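Local structure of type II secretion system protein F (Vibrio cholerae, 3C1Q) at residues I17-A22 against R98-A103. The protein is a component of the inner membrane complex of the type II secretion system, probably required for energy-dependent secretion of toxins and proteases from the periplasm. Residues are numbered along the deposited sequence; the frame is centred on the assembly and turned at random.
Sequences ITRQLA and RLADYA. With CA (calcium ion), chain G.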
loop_
_atom_site.group_PDB
_atom_site.type_symbol
_atom_site.label_atom_id
_atom_site.label_comp_id
_atom_site.label_asym_id
_atom_site.label_seq_id
_atom_site.Cartn_x
_atom_site.Cartn_y
_atom_site.Cartn_z
ATOM N N ILE B 17 2.346 6.790 -2.010
ATOM C CA ILE B 17 1.378 7.106 -3.072
ATOM C C ILE B 17 1.618 6.263 -4.309
ATOM O O ILE B 17 0.665 5.911 -5.006
ATOM C CB ILE B 17 1.287 8.632 -3.390
ATOM C CG1 ILE B 17 2.616 9.178 -3.939
ATOM C CG2 ILE B 17 0.800 9.407 -2.141
ATOM C CD1 ILE B 17 2.599 10.710 -4.348
ATOM N N THR B 18 2.873 5.909 -4.592
ATOM C CA THR B 18 3.146 5.118 -5.804
ATOM C C THR B 18 2.612 3.680 -5.644
ATOM O O THR B 18 1.990 3.127 -6.558
ATOM C CB THR B 18 4.651 5.148 -6.183
ATOM O OG1 THR B 18 5.082 6.514 -6.341
ATOM C CG2 THR B 18 4.893 4.412 -7.469
ATOM N N ARG B 19 2.805 3.116 -4.456
ATOM C CA ARG B 19 2.257 1.787 -4.145
ATOM C C ARG B 19 0.738 1.795 -4.181
ATOM O O ARG B 19 0.126 0.934 -4.794
ATOM C CB ARG B 19 2.761 1.277 -2.802
ATOM C CG ARG B 19 2.155 -0.079 -2.381
ATOM C CD ARG B 19 2.451 -1.163 -3.365
ATOM N NE ARG B 19 3.886 -1.482 -3.398
ATOM C CZ ARG B 19 4.452 -2.214 -4.358
ATOM N NH1 ARG B 19 3.710 -2.677 -5.357
ATOM N NH2 ARG B 19 5.751 -2.480 -4.328
ATOM N N GLN B 20 0.121 2.802 -3.575
ATOM C CA GLN B 20 -1.338 2.895 -3.576
ATOM C C GLN B 20 -1.875 3.032 -4.998
ATOM O O GLN B 20 -2.811 2.327 -5.379
ATOM C CB GLN B 20 -1.814 4.064 -2.719
ATOM C CG GLN B 20 -1.484 3.915 -1.237
ATOM C CD GLN B 20 -1.944 5.097 -0.420
ATOM O OE1 GLN B 20 -1.533 6.236 -0.671
ATOM N NE2 GLN B 20 -2.817 4.839 0.563
ATOM N N LEU B 21 -1.278 3.916 -5.795
ATOM C CA LEU B 21 -1.764 4.096 -7.169
ATOM C C LEU B 21 -1.569 2.792 -7.968
ATOM O O LEU B 21 -2.453 2.365 -8.703
ATOM C CB LEU B 21 -1.075 5.280 -7.841
ATOM C CG LEU B 21 -1.562 5.667 -9.215
ATOM C CD1 LEU B 21 -3.049 6.125 -9.171
ATOM C CD2 LEU B 21 -0.642 6.764 -9.798
ATOM N N ALA B 22 -0.423 2.134 -7.806
ATOM C CA ALA B 22 -0.179 0.875 -8.503
ATOM C C ALA B 22 -1.196 -0.203 -8.125
ATOM O O ALA B 22 -1.692 -0.936 -8.978
ATOM C CB ALA B 22 1.223 0.372 -8.217
ATOM N N ARG B 98 6.189 -1.468 -11.296
ATOM C CA ARG B 98 7.654 -1.327 -11.257
ATOM C C ARG B 98 8.089 -0.047 -10.555
ATOM O O ARG B 98 9.084 -0.053 -9.808
ATOM C CB ARG B 98 8.247 -1.411 -12.650
ATOM C CG ARG B 98 8.175 -2.828 -13.231
ATOM C CD ARG B 98 9.254 -3.068 -14.266
ATOM N NE ARG B 98 8.946 -2.394 -15.516
ATOM C CZ ARG B 98 8.025 -2.812 -16.386
ATOM N NH1 ARG B 98 7.310 -3.914 -16.156
ATOM N NH2 ARG B 98 7.825 -2.131 -17.494
ATOM N N LEU B 99 7.347 1.045 -10.764
ATOM C CA LEU B 99 7.665 2.304 -10.083
ATOM C C LEU B 99 7.436 2.168 -8.563
ATOM O O LEU B 99 8.215 2.667 -7.761
ATOM C CB LEU B 99 6.810 3.438 -10.645
ATOM C CG LEU B 99 7.282 3.973 -11.983
ATOM C CD1 LEU B 99 6.156 4.784 -12.671
ATOM C CD2 LEU B 99 8.568 4.826 -11.826
ATOM N N ALA B 100 6.383 1.458 -8.186
ATOM C CA ALA B 100 6.091 1.181 -6.780
ATOM C C ALA B 100 7.202 0.344 -6.123
ATOM O O ALA B 100 7.690 0.670 -5.007
ATOM C CB ALA B 100 4.718 0.460 -6.676
ATOM N N ASP B 101 7.612 -0.726 -6.801
ATOM C CA ASP B 101 8.696 -1.587 -6.327
ATOM C C ASP B 101 9.962 -0.787 -6.162
ATOM O O ASP B 101 10.671 -0.932 -5.166
ATOM C CB ASP B 101 8.960 -2.735 -7.303
ATOM C CG ASP B 101 7.913 -3.832 -7.218
ATOM O OD1 ASP B 101 7.255 -3.969 -6.173
ATOM O OD2 ASP B 101 7.797 -4.589 -8.189
ATOM N N TYR B 102 10.242 0.053 -7.156
ATOM C CA TYR B 102 11.462 0.890 -7.172
ATOM C C TYR B 102 11.429 1.878 -6.003
ATOM O O TYR B 102 12.380 1.984 -5.234
ATOM C CB TYR B 102 11.572 1.650 -8.495
ATOM C CG TYR B 102 12.674 2.674 -8.524
ATOM C CD1 TYR B 102 13.994 2.296 -8.735
ATOM C CD2 TYR B 102 12.403 4.030 -8.316
ATOM C CE1 TYR B 102 15.020 3.243 -8.753
ATOM C CE2 TYR B 102 13.420 4.974 -8.343
ATOM C CZ TYR B 102 14.720 4.576 -8.544
ATOM O OH TYR B 102 15.715 5.539 -8.573
ATOM N N ALA B 103 10.300 2.553 -5.852
ATOM C CA ALA B 103 10.137 3.533 -4.788
ATOM C C ALA B 103 10.176 2.887 -3.394
ATOM O O ALA B 103 10.762 3.467 -2.457
ATOM C CB ALA B 103 8.842 4.346 -4.992
HETATM CA CA CA G . 6.025 -5.997 -7.073
HETATM O O HOH W 1 4.189 -7.615 -7.334
HETATM O O HOH W 2 6.401 -6.990 -9.324
HETATM O O HOH W 3 5.198 -5.993 -4.842
#
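One carboxylate oxygen, Asp101 OD1, serves a buried arginine and a calcium ion at once. From Arg19 NH2, at 2.8 Å, it accepts a charge-assisted hydrogen bond within a salt bridge, nearly straight at 167°. The bond leaves within the guanidinium plane, yet reaches OD1 from above the carboxylate plane, the two groups being turned 54° apart. Asp101 chelates the calcium ion through OD1 and OD2, each 2.5 Å from the metal, and three waters add further ligands. Arg19 starts with CG anti to the backbone N (chi1 177°), then bends at chi2 and chi3, which carries its guanidinium across to the facing helix. There the flat group lies over Ala100, whose CB sits 3.5 Å from Arg19 CZ; a methyl is small enough to leave room for the guanidinium. NH2 also forms a salt bridge with Glu104, and NH1 bonds to Glu97 OE2, itself a calcium ligand, so Arg19 braces two ligands from the second shell; these acids would offset its buried charge, whereas NE, buried too, has no partner. Close by, Ala22 CB meets Ala100 CB at 3.8 Å. Thr18 directs its methyl CG2 at the backbone, 3.4 Å from Ala100 N, while its OG1 bonds to the carbonyl of Leu14 in its own helix. Such small side chains let the nearly antiparallel helix axes approach to 8.2 Å. Helices 11-26 and 92-121 thus pack together within the all-helical first cytoplasmic domain of EpsF, and at the edge of their contact lies an intersubunit calcium site, completed by Glu97 and by Glu43 of the second subunit.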